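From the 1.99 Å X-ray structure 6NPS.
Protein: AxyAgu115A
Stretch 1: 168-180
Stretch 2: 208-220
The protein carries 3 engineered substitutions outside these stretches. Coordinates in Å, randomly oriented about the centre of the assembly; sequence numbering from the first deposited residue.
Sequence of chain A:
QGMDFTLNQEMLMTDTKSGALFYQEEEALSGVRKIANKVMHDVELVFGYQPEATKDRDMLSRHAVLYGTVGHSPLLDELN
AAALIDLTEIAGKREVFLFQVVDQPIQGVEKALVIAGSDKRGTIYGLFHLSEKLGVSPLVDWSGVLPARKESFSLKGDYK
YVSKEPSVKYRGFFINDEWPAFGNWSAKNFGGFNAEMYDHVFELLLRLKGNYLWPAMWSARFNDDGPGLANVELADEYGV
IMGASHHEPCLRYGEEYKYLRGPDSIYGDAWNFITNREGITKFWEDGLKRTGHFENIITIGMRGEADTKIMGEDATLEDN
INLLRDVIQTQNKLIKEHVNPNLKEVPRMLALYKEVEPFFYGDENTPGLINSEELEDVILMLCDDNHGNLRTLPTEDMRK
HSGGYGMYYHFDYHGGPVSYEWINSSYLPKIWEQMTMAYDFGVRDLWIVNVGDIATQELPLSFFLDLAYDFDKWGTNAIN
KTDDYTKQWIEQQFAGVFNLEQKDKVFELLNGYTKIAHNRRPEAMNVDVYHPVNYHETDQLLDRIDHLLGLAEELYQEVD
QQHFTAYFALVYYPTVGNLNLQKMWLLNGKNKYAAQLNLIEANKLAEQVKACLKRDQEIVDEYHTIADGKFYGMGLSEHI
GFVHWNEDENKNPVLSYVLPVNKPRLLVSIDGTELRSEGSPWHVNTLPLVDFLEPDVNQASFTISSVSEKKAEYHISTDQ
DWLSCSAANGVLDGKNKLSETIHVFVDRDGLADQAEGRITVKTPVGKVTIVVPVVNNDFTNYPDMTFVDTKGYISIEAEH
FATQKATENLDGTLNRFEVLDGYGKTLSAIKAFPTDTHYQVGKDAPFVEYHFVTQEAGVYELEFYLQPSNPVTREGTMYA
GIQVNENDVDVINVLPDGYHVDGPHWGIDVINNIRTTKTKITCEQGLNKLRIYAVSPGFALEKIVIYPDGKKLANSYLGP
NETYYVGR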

# COMPACT_ATOMS: atom_id res chain seq x y z
N VAL A 168 24.00 -7.38 45.59
CA VAL A 168 22.54 -7.50 45.64
C VAL A 168 22.19 -8.79 46.39
O VAL A 168 22.73 -9.87 46.10
CB VAL A 168 21.90 -7.46 44.23
CG1 VAL A 168 20.35 -7.71 44.33
CG2 VAL A 168 22.23 -6.12 43.49
N LYS A 169 21.27 -8.69 47.35
CA LYS A 169 21.05 -9.81 48.27
C LYS A 169 20.45 -11.05 47.59
O LYS A 169 20.89 -12.19 47.85
CB LYS A 169 20.16 -9.39 49.42
CG LYS A 169 20.16 -10.46 50.54
CD LYS A 169 19.37 -9.99 51.77
CE LYS A 169 19.50 -10.99 52.93
NZ LYS A 169 18.63 -10.62 54.11
N TYR A 170 19.44 -10.86 46.73
CA TYR A 170 18.80 -11.96 45.99
C TYR A 170 18.92 -11.71 44.48
O TYR A 170 18.55 -10.63 44.00
CB TYR A 170 17.33 -12.07 46.36
CG TYR A 170 17.12 -12.27 47.85
CD1 TYR A 170 17.54 -13.45 48.49
CD2 TYR A 170 16.53 -11.28 48.65
CE1 TYR A 170 17.32 -13.66 49.81
CE2 TYR A 170 16.32 -11.49 50.03
CZ TYR A 170 16.72 -12.68 50.58
OH TYR A 170 16.55 -12.94 51.93
N ARG A 171 19.43 -12.70 43.74
CA ARG A 171 19.91 -12.48 42.37
C ARG A 171 19.52 -13.70 41.54
O ARG A 171 19.93 -14.82 41.87
CB ARG A 171 21.45 -12.31 42.30
CG ARG A 171 22.12 -11.30 43.26
CD ARG A 171 23.67 -11.47 43.31
NE ARG A 171 24.08 -12.84 43.67
CZ ARG A 171 23.98 -13.36 44.90
NH1 ARG A 171 23.52 -12.61 45.91
NH2 ARG A 171 24.39 -14.61 45.11
N GLY A 172 18.74 -13.51 40.48
CA GLY A 172 18.42 -14.68 39.68
C GLY A 172 17.57 -14.38 38.46
O GLY A 172 17.55 -13.26 37.95
N PHE A 173 16.84 -15.41 38.03
CA PHE A 173 16.05 -15.31 36.83
C PHE A 173 14.76 -16.14 36.93
O PHE A 173 14.55 -16.95 37.84
CB PHE A 173 16.89 -15.71 35.59
CG PHE A 173 17.43 -17.15 35.63
CD1 PHE A 173 16.62 -18.25 35.25
CD2 PHE A 173 18.75 -17.40 35.99
CE1 PHE A 173 17.12 -19.56 35.25
CE2 PHE A 173 19.28 -18.71 35.99
CZ PHE A 173 18.46 -19.80 35.62
N PHE A 174 13.92 -15.91 35.93
CA PHE A 174 12.56 -16.44 35.81
C PHE A 174 12.51 -17.15 34.46
O PHE A 174 12.71 -16.51 33.42
CB PHE A 174 11.57 -15.26 35.83
CG PHE A 174 10.13 -15.61 35.55
CD1 PHE A 174 9.62 -16.88 35.85
CD2 PHE A 174 9.27 -14.63 35.04
CE1 PHE A 174 8.29 -17.17 35.60
CE2 PHE A 174 7.93 -14.92 34.81
CZ PHE A 174 7.43 -16.20 35.09
N ILE A 175 12.33 -18.46 34.49
CA ILE A 175 12.01 -19.22 33.28
C ILE A 175 10.55 -18.96 32.94
O ILE A 175 9.66 -19.41 33.66
CB ILE A 175 12.27 -20.71 33.49
CG1 ILE A 175 13.69 -20.94 33.98
CG2 ILE A 175 11.91 -21.53 32.22
CD1 ILE A 175 13.81 -22.29 34.69
N ASN A 176 10.27 -18.26 31.84
CA ASN A 176 8.91 -17.87 31.52
C ASN A 176 8.66 -18.03 30.02
O ASN A 176 9.55 -18.43 29.27
CB ASN A 176 8.63 -16.42 31.96
CG ASN A 176 7.13 -16.03 31.85
OD1 ASN A 176 6.80 -14.89 31.49
ND2 ASN A 176 6.23 -16.97 32.16
N ASP A 177 7.44 -17.73 29.58
CA ASP A 177 7.10 -17.78 28.17
C ASP A 177 7.60 -19.08 27.54
O ASP A 177 8.21 -19.10 26.47
CB ASP A 177 7.68 -16.54 27.45
CG ASP A 177 7.62 -15.27 28.30
OD1 ASP A 177 6.50 -14.87 28.69
OD2 ASP A 177 8.67 -14.66 28.59
N GLU A 178 7.39 -20.18 28.27
CA GLU A 178 8.19 -21.38 28.03
C GLU A 178 7.57 -22.33 27.01
O GLU A 178 8.15 -23.38 26.74
CB GLU A 178 8.49 -22.09 29.36
CG GLU A 178 7.29 -22.78 30.05
CD GLU A 178 6.69 -21.89 31.14
OE1 GLU A 178 6.94 -20.65 31.12
OE2 GLU A 178 5.95 -22.40 31.98
N TRP A 179 6.43 -21.96 26.41
CA TRP A 179 5.87 -22.77 25.35
C TRP A 179 5.88 -21.96 24.06
O TRP A 179 5.60 -20.76 24.09
CB TRP A 179 4.44 -23.23 25.66
CG TRP A 179 4.40 -24.36 26.67
CD1 TRP A 179 4.19 -24.25 28.02
CD2 TRP A 179 4.62 -25.77 26.42
NE1 TRP A 179 4.26 -25.49 28.62
CE2 TRP A 179 4.53 -26.44 27.66
CE3 TRP A 179 4.89 -26.52 25.26
CZ2 TRP A 179 4.68 -27.83 27.78
CZ3 TRP A 179 5.05 -27.89 25.39
CH2 TRP A 179 4.94 -28.53 26.64
N PRO A 180 6.20 -22.59 22.91
CA PRO A 180 6.43 -24.03 22.75
C PRO A 180 7.88 -24.51 23.00
O PRO A 180 8.11 -25.71 23.17
CB PRO A 180 6.04 -24.26 21.28
CG PRO A 180 6.50 -22.98 20.61
CD PRO A 180 6.32 -21.87 21.62
N LEU A 208 26.67 -19.00 37.79
CA LEU A 208 26.63 -17.57 37.53
C LEU A 208 26.54 -16.76 38.82
O LEU A 208 26.36 -15.56 38.78
CB LEU A 208 25.43 -17.23 36.61
CG LEU A 208 25.47 -17.91 35.25
CD1 LEU A 208 24.21 -17.58 34.45
CD2 LEU A 208 26.69 -17.49 34.47
N LYS A 209 26.68 -17.41 39.96
CA LYS A 209 26.67 -16.79 41.29
C LYS A 209 25.29 -16.22 41.67
O LYS A 209 25.20 -15.30 42.50
CB LYS A 209 27.75 -15.72 41.42
CG LYS A 209 29.15 -16.29 41.04
CD LYS A 209 30.22 -15.23 40.99
CE LYS A 209 29.98 -14.27 39.83
NZ LYS A 209 30.74 -14.64 38.60
N GLY A 210 24.22 -16.71 41.01
CA GLY A 210 22.87 -16.37 41.40
C GLY A 210 22.44 -17.23 42.60
O GLY A 210 23.10 -18.20 43.01
N ASN A 211 21.30 -16.84 43.21
CA ASN A 211 20.79 -17.62 44.33
C ASN A 211 19.26 -17.71 44.36
O ASN A 211 18.73 -18.28 45.31
CB ASN A 211 21.30 -17.05 45.70
CG ASN A 211 20.84 -15.60 45.97
OD1 ASN A 211 20.07 -15.03 45.21
ND2 ASN A 211 21.31 -15.00 47.09
N TYR A 212 18.55 -17.21 43.35
CA TYR A 212 17.10 -17.05 43.44
C TYR A 212 16.48 -17.42 42.10
O TYR A 212 17.01 -17.04 41.06
CB TYR A 212 16.77 -15.60 43.82
CG TYR A 212 15.29 -15.20 43.98
CD1 TYR A 212 14.75 -14.16 43.23
CD2 TYR A 212 14.48 -15.79 44.96
CE1 TYR A 212 13.46 -13.75 43.38
CE2 TYR A 212 13.14 -15.39 45.11
CZ TYR A 212 12.65 -14.36 44.34
OH TYR A 212 11.35 -13.94 44.47
N LEU A 213 15.36 -18.14 42.11
CA LEU A 213 14.74 -18.63 40.88
C LEU A 213 13.22 -18.52 40.94
O LEU A 213 12.63 -18.87 41.97
CB LEU A 213 15.14 -20.11 40.66
CG LEU A 213 14.53 -20.85 39.47
CD1 LEU A 213 15.13 -20.34 38.16
CD2 LEU A 213 14.79 -22.34 39.62
N TRP A 214 12.60 -18.03 39.86
CA TRP A 214 11.19 -18.29 39.59
C TRP A 214 11.12 -19.40 38.55
O TRP A 214 11.64 -19.24 37.43
CB TRP A 214 10.45 -17.06 39.07
CG TRP A 214 10.29 -15.87 40.00
CD1 TRP A 214 10.70 -15.77 41.32
CD2 TRP A 214 9.70 -14.62 39.66
NE1 TRP A 214 10.41 -14.50 41.79
CE2 TRP A 214 9.80 -13.78 40.79
CE3 TRP A 214 9.12 -14.10 38.47
CZ2 TRP A 214 9.34 -12.46 40.79
CZ3 TRP A 214 8.68 -12.79 38.47
CH2 TRP A 214 8.80 -11.98 39.62
N PRO A 215 10.49 -20.52 38.86
CA PRO A 215 10.47 -21.65 37.93
C PRO A 215 9.39 -21.49 36.87
O PRO A 215 8.57 -20.57 36.89
CB PRO A 215 10.14 -22.84 38.84
CG PRO A 215 9.24 -22.23 39.88
CD PRO A 215 9.76 -20.82 40.11
N ALA A 216 9.44 -22.41 35.91
CA ALA A 216 8.39 -22.45 34.89
C ALA A 216 7.04 -22.72 35.55
O ALA A 216 6.94 -23.48 36.52
CB ALA A 216 8.71 -23.51 33.85
N MET A 217 6.01 -22.06 35.02
CA MET A 217 4.71 -22.04 35.67
C MET A 217 3.54 -22.04 34.71
O MET A 217 2.40 -22.02 35.18
CB MET A 217 4.59 -20.80 36.59
CG MET A 217 4.99 -19.53 35.86
SD MET A 217 3.70 -18.46 35.17
CE MET A 217 3.63 -17.23 36.47
N TRP A 218 3.76 -22.08 33.39
CA TRP A 218 2.60 -21.99 32.50
C TRP A 218 1.82 -23.30 32.44
O TRP A 218 0.60 -23.31 32.65
CB TRP A 218 3.02 -21.54 31.10
CG TRP A 218 2.98 -20.05 31.00
CD1 TRP A 218 2.79 -19.18 32.03
CD2 TRP A 218 3.14 -19.25 29.82
NE1 TRP A 218 2.84 -17.88 31.58
CE2 TRP A 218 3.05 -17.90 30.22
CE3 TRP A 218 3.36 -19.54 28.47
CZ2 TRP A 218 3.16 -16.84 29.32
CZ3 TRP A 218 3.48 -18.49 27.57
CH2 TRP A 218 3.37 -17.16 28.00
N SER A 219 2.49 -24.41 32.10
CA SER A 219 1.86 -25.73 32.11
C SER A 219 2.69 -26.69 32.97
O SER A 219 2.97 -27.84 32.61
CB SER A 219 1.70 -26.29 30.70
OG SER A 219 2.87 -26.98 30.31
N ALA A 220 3.12 -26.18 34.11
CA ALA A 220 4.00 -26.90 35.02
C ALA A 220 3.64 -26.49 36.43
O ALA A 220 3.15 -25.38 36.66
CB ALA A 220 5.48 -26.58 34.74

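The two stretches lie side by side as parallel strands. Strand 170-174 and strand 212-214 run in nearly the same direction, 16° apart, and their axes approach to 4.9 Å. Gly172 pairs with Tyr212, Phe173 with Leu213 and Phe174 with Trp214.

The hydrogen bonds alternate between the strands, as expected for parallel pairing. Arg171 O accepts from Asn211 N at 2.8 Å and, more weakly, from Tyr212 N at 3.1 Å. Phe173 N reaches Tyr212 O at 3.4 Å, also a weak bond. Pairing is firmer further along: Trp214 N donates to Phe173 O at 3.0 Å, and Ile175 N donates to Trp214 O at 3.1 Å. CA-H...O contacts fill in between. Gly172 CA lies 3.1 Å from Tyr212 O, and Phe174 CA lies 3.4 Å from Trp214 O. Gly172 has no side chain, and this allows the close approach. An ideal CB here would sit 1.6 Å from Tyr212 O, a clear clash. The close approach continues at Ile175, with Ala216 CA 3.5 Å from Ile175 O.

At the start of the contact, the Asn211 side chain bridges backbone on the first stretch. Its ND2 donates to Lys169 O at 2.9 Å, and its OD1 accepts from Arg171 N at 2.8 Å. The amide thus uses both its donor and its acceptor. Arg171 reaches back to the loop before the second strand. Its NE and NH2 both donate to Lys209 O, at 2.9 and 2.8 Å, so this oxygen lies at the guanidinium edge. Arg171 NH1 donates to Val168 O at 2.9 Å, within its own stretch. Asn211 CG lies over one face of the guanidinium.

The paired side chains pack on two faces of the sheet. Phe173 and Leu213 share one face, where Phe173 CE1 is 3.6 Å from Leu213 CD1. Ile175 CD1 adds a looser contact to Leu213 CD1 at 4.2 Å. Phe174 and Trp214 share the other face. The edge of Trp214 points toward the face of Phe174, with the Phe174 ring and the Trp214 six-membered ring 5.1 Å apart between centroids and their planes at 67°. Phe174 CD1 also comes within 3.3 Å of Trp214 CB. Trp214 NE1 donates to Tyr212 OH at 2.9 Å, which ties these two side chains together within the second stretch.

Past the strands, Glu178 gathers backbone amides. Its OE2 accepts from Trp218 N at 2.6 Å and weakly from Met217 N at 3.1 Å. One carboxylate oxygen therefore serves two successive amides. The Trp218 ring lies against the first stretch, with Asp177 CA over its face, 3.9 Å from the centroid of the Trp218 six-membered ring. Both residues are poorly ordered, so this detail deserves some caution. Trp179 NE1 donates weakly to Ser219 OG at 2.6 Å. The distance is short, but the angle of 124° is poor. Ser219 N is buried by the contact and has no partner in the model.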